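Local coordinates for foldase protein PrsA (Bacillus subtilis, PDB 4WO7), which helps secreted proteins fold after they cross the cell membrane and has peptidyl-prolyl cis-trans isomerase activity, at residues 100-105 / 235-240; 156-159 / 164-167. All coordinates share one frame; numbering follows the deposited sequence.

Contact 1: 100-105 / 235-240; sequences DNIKVT and QEAVQK
Asn101 lies against Ala237 and Lys240 on one face of helix 231-244. Its CB faces that helix and meets the methyl CB of Ala237 at 3.9 Å. CG comes next and sits 4.0 Å from the backbone O of Ala237. With CG anti to the carbonyl carbon (chi1 -73°), the amide oxygen reaches along helix 231-244 toward Lys240. There OD1 touches CB of Lys240 at 4.1 Å. ND2 does not bond across the contact: it donates to the backbone O of Ala97, one turn back in its own helix 81-101. This bond is consistent with the amide's oxygen end facing Lys240. The long Lys240 side chain stretches out and runs opposite to that of Asn101. Ile102, the first residue to leave helical geometry, adds a second apolar touch, with CG1 4.0 Å from Ala237 CB. Its side chain also rests on Leu224 and Lys227 of helix 216-228. No hydrogen bond crosses between the segments. The end of helix 81-101 and the chain just after it pack on Ala237, and the CA atoms of Asn101 and Ala237 are 5.6 Å apart. Such a close approach is typical of a helix backbone met at a small residue.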
loop_
_atom_site.group_PDB
_atom_site.type_symbol
_atom_site.label_atom_id
_atom_site.label_comp_id
_atom_site.label_asym_id
_atom_site.label_seq_id
_atom_site.Cartn_x
_atom_site.Cartn_y
_atom_site.Cartn_z
ATOM N N ASP A 100 21.294 -7.436 -17.756
ATOM C CA ASP A 100 21.754 -8.508 -18.639
ATOM C C ASP A 100 20.595 -9.245 -19.319
ATOM O O ASP A 100 20.767 -9.800 -20.406
ATOM C CB ASP A 100 22.628 -9.508 -17.877
ATOM C CG ASP A 100 24.043 -9.000 -17.671
ATOM O OD1 ASP A 100 24.204 -7.863 -17.175
ATOM O OD2 ASP A 100 24.995 -9.737 -18.016
ATOM N N ASN A 101 19.426 -9.250 -18.683
ATOM C CA ASN A 101 18.310 -10.078 -19.140
ATOM C C ASN A 101 17.181 -9.281 -19.800
ATOM O O ASN A 101 16.405 -9.834 -20.578
ATOM C CB ASN A 101 17.752 -10.874 -17.960
ATOM C CG ASN A 101 18.671 -12.000 -17.534
ATOM O OD1 ASN A 101 18.489 -13.151 -17.927
ATOM N ND2 ASN A 101 19.691 -11.661 -16.758
ATOM N N ILE A 102 17.071 -7.993 -19.478
ATOM C CA ILE A 102 16.091 -7.128 -20.146
ATOM C C ILE A 102 16.607 -6.676 -21.501
ATOM O O ILE A 102 17.756 -6.247 -21.622
ATOM C CB ILE A 102 15.742 -5.870 -19.325
ATOM C CG1 ILE A 102 15.005 -6.257 -18.046
ATOM C CG2 ILE A 102 14.889 -4.884 -20.164
ATOM C CD1 ILE A 102 14.797 -5.103 -17.092
ATOM N N LYS A 103 15.760 -6.793 -22.516
ATOM C CA LYS A 103 16.075 -6.298 -23.851
ATOM C C LYS A 103 14.973 -5.359 -24.348
ATOM O O LYS A 103 13.804 -5.749 -24.389
ATOM C CB LYS A 103 16.281 -7.473 -24.800
ATOM C CG LYS A 103 17.421 -8.362 -24.339
ATOM C CD LYS A 103 17.614 -9.553 -25.242
ATOM C CE LYS A 103 18.752 -10.432 -24.747
ATOM N NZ LYS A 103 19.006 -11.582 -25.651
ATOM N N VAL A 104 15.330 -4.128 -24.717
ATOM C CA VAL A 104 14.349 -3.217 -25.310
ATOM C C VAL A 104 14.431 -3.339 -26.828
ATOM O O VAL A 104 15.513 -3.287 -27.418
ATOM C CB VAL A 104 14.538 -1.718 -24.906
ATOM C CG1 VAL A 104 14.922 -1.599 -23.446
ATOM C CG2 VAL A 104 15.598 -1.005 -25.734
ATOM N N THR A 105 13.282 -3.580 -27.444
ATOM C CA THR A 105 13.177 -3.668 -28.890
ATOM C C THR A 105 13.075 -2.270 -29.479
ATOM O O THR A 105 12.906 -1.297 -28.747
ATOM C CB THR A 105 11.952 -4.488 -29.294
ATOM O OG1 THR A 105 10.764 -3.816 -28.851
ATOM C CG2 THR A 105 12.025 -5.868 -28.661
ATOM N N GLN A 235 11.938 -8.381 -11.495
ATOM C CA GLN A 235 11.707 -9.745 -11.021
ATOM C C GLN A 235 11.441 -10.705 -12.164
ATOM O O GLN A 235 11.816 -11.877 -12.104
ATOM C CB GLN A 235 10.533 -9.788 -10.041
ATOM C CG GLN A 235 10.882 -9.345 -8.637
ATOM C CD GLN A 235 11.975 -10.204 -8.033
ATOM O OE1 GLN A 235 11.928 -11.430 -8.126
ATOM N NE2 GLN A 235 12.981 -9.567 -7.440
ATOM N N GLU A 236 10.796 -10.203 -13.207
ATOM C CA GLU A 236 10.588 -10.985 -14.414
ATOM C C GLU A 236 11.955 -11.379 -14.969
ATOM O O GLU A 236 12.155 -12.511 -15.411
ATOM C CB GLU A 236 9.764 -10.194 -15.436
ATOM C CG GLU A 236 9.392 -10.977 -16.692
ATOM C CD GLU A 236 8.622 -10.142 -17.702
ATOM O OE1 GLU A 236 8.107 -9.068 -17.324
ATOM O OE2 GLU A 236 8.515 -10.571 -18.872
ATOM N N ALA A 237 12.897 -10.443 -14.939
ATOM C CA ALA A 237 14.253 -10.718 -15.399
ATOM C C ALA A 237 15.011 -11.656 -14.464
ATOM O O ALA A 237 15.668 -12.595 -14.915
ATOM C CB ALA A 237 15.029 -9.423 -15.556
ATOM N N VAL A 238 14.915 -11.397 -13.162
ATOM C CA VAL A 238 15.627 -12.185 -12.161
ATOM C C VAL A 238 15.152 -13.636 -12.190
ATOM O O VAL A 238 15.945 -14.559 -12.017
ATOM C CB VAL A 238 15.437 -11.594 -10.745
ATOM C CG1 VAL A 238 16.014 -12.525 -9.673
ATOM C CG2 VAL A 238 16.118 -10.241 -10.654
ATOM N N GLN A 239 13.857 -13.831 -12.423
ATOM C CA GLN A 239 13.272 -15.166 -12.395
ATOM C C GLN A 239 13.804 -16.042 -13.529
ATOM O O GLN A 239 13.834 -17.269 -13.415
ATOM C CB GLN A 239 11.744 -15.076 -12.468
ATOM C CG GLN A 239 11.015 -16.313 -11.987
ATOM C CD GLN A 239 11.348 -16.681 -10.556
ATOM O OE1 GLN A 239 11.871 -15.864 -9.796
ATOM N NE2 GLN A 239 11.044 -17.918 -10.179
ATOM N N LYS A 240 14.211 -15.418 -14.629
ATOM C CA LYS A 240 14.853 -16.160 -15.709
ATOM C C LYS A 240 16.174 -16.756 -15.255
ATOM O O LYS A 240 16.545 -17.862 -15.652
ATOM C CB LYS A 240 15.108 -15.270 -16.912
ATOM C CG LYS A 240 13.887 -14.894 -17.688
ATOM C CD LYS A 240 14.326 -14.151 -18.919
ATOM C CE LYS A 240 13.178 -13.757 -19.803
ATOM N NZ LYS A 240 13.730 -13.048 -20.979
#

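Contact 2: 156-159 / 164-167; sequences DSSA and DLGW
The loop residues 156-159 pass the start of strand 164-169 with their closest CA atoms, those of Ser158 and Asp164, 5.8 Å apart, and no backbone hydrogen bond joins the two segments. Ser158 makes the closest touch. Its CB points at the strand and comes within 3.3 Å of the backbone O of Asp164. Its OG turns back to its own loop. A chi1 of 51° swings OG back over its own backbone, toward Asp156, where it bonds to Asp156 OD2 at 2.7 Å. OD2 uses its anti lone pair for this bond. The same oxygen also accepts from the backbone N of Ser158 at 3.1 Å, met from above the carboxylate plane. Two bonds from one residue thus grip OD2, and the backbone bond makes an Asx turn. The strand side repeats the motif: Asp164 OD1 accepts from Gly166 N at 3.0 Å, again from above the carboxylate plane. Both turns belong to the PPIC-type isomerase domain, which has the parvulin fold. Strand 164-169 is an outermost strand of its four-stranded antiparallel sheet within the chain, and Leu165 pairs through its backbone with Ala122 of the neighbouring strand 119-127. The other carboxylate oxygen of Asp164, OD2, forms a salt bridge with Arg121 NH2 on that strand. Leu165 bends its end toward the loop. Its CD2 lies 4.3 Å from Ser158 OG and 4.4 Å from Asp156 OD2. Asp156, Ser158 and Leu165 all touch the side chain of His124 on strand 119-127.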
loop_
_atom_site.group_PDB
_atom_site.type_symbol
_atom_site.label_atom_id
_atom_site.label_comp_id
_atom_site.label_asym_id
_atom_site.label_seq_id
_atom_site.Cartn_x
_atom_site.Cartn_y
_atom_site.Cartn_z
ATOM N N ASP A 156 12.139 21.290 -3.970
ATOM C CA ASP A 156 11.522 20.129 -4.604
ATOM C C ASP A 156 12.353 18.845 -4.505
ATOM O O ASP A 156 13.546 18.875 -4.200
ATOM C CB ASP A 156 11.232 20.456 -6.071
ATOM C CG ASP A 156 10.330 19.437 -6.730
ATOM O OD1 ASP A 156 9.153 19.334 -6.324
ATOM O OD2 ASP A 156 10.794 18.740 -7.655
ATOM N N SER A 157 11.691 17.720 -4.765
ATOM C CA SER A 157 12.310 16.398 -4.732
ATOM C C SER A 157 13.377 16.227 -5.811
ATOM O O SER A 157 14.264 15.383 -5.689
ATOM C CB SER A 157 11.234 15.320 -4.910
ATOM O OG SER A 157 10.176 15.489 -3.984
ATOM N N SER A 158 13.287 17.039 -6.859
ATOM C CA SER A 158 14.213 16.961 -7.988
ATOM C C SER A 158 15.550 17.620 -7.649
ATOM O O SER A 158 16.484 17.599 -8.450
ATOM C CB SER A 158 13.601 17.627 -9.225
ATOM O OG SER A 158 13.136 18.934 -8.930
ATOM N N ALA A 159 15.625 18.204 -6.456
ATOM C CA ALA A 159 16.802 18.938 -6.012
ATOM C C ALA A 159 18.077 18.096 -6.041
ATOM O O ALA A 159 19.143 18.598 -6.394
ATOM C CB ALA A 159 16.567 19.477 -4.611
ATOM N N ASP A 164 16.151 18.255 -12.394
ATOM C CA ASP A 164 15.505 17.645 -13.561
ATOM C C ASP A 164 14.080 17.158 -13.310
ATOM O O ASP A 164 13.810 16.484 -12.316
ATOM C CB ASP A 164 16.349 16.475 -14.069
ATOM C CG ASP A 164 15.755 15.814 -15.297
ATOM O OD1 ASP A 164 15.182 16.519 -16.151
ATOM O OD2 ASP A 164 15.859 14.576 -15.407
ATOM N N LEU A 165 13.177 17.511 -14.226
ATOM C CA LEU A 165 11.769 17.125 -14.136
ATOM C C LEU A 165 11.391 16.045 -15.151
ATOM O O LEU A 165 10.259 15.558 -15.158
ATOM C CB LEU A 165 10.880 18.352 -14.347
ATOM C CG LEU A 165 10.924 19.364 -13.206
ATOM C CD1 LEU A 165 10.334 20.687 -13.659
ATOM C CD2 LEU A 165 10.169 18.819 -12.006
ATOM N N GLY A 166 12.333 15.665 -16.007
ATOM C CA GLY A 166 12.033 14.718 -17.063
ATOM C C GLY A 166 11.118 15.357 -18.100
ATOM O O GLY A 166 10.993 16.581 -18.154
ATOM N N TRP A 167 10.478 14.530 -18.924
ATOM C CA TRP A 167 9.598 15.019 -19.988
ATOM C C TRP A 167 8.199 15.327 -19.479
ATOM O O TRP A 167 7.724 14.713 -18.524
ATOM C CB TRP A 167 9.491 13.993 -21.117
ATOM C CG TRP A 167 10.778 13.754 -21.849
ATOM C CD1 TRP A 167 11.745 12.840 -21.539
ATOM C CD2 TRP A 167 11.234 14.434 -23.026
ATOM N NE1 TRP A 167 12.777 12.917 -22.445
ATOM C CE2 TRP A 167 12.485 13.888 -23.370
ATOM C CE3 TRP A 167 10.707 15.457 -23.821
ATOM C CZ2 TRP A 167 13.216 14.325 -24.472
ATOM C CZ3 TRP A 167 11.434 15.888 -24.916
ATOM C CH2 TRP A 167 12.673 15.323 -25.230
#

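In the fold
Contact 2 falls within the span of chain between the two halves of contact 1. The chain leaves helix 81-101 at contact 1 and runs through the four-stranded sheet and its helices, where the loop after helix 146-153 meets strand 164-169. It then returns by helix 216-228 to helix 231-244. The contact centres are about 28 Å apart, the nearest atoms about 15 Å, and the two do not touch. They lie on opposite sides of the chain's centre. Contact 1 joins the end of helix 81-101 to helix 231-244, on the chain before and after the sheet. Contact 2 is local, at one edge of that sheet. The isomerase domain and both flanking domains are essential for activity.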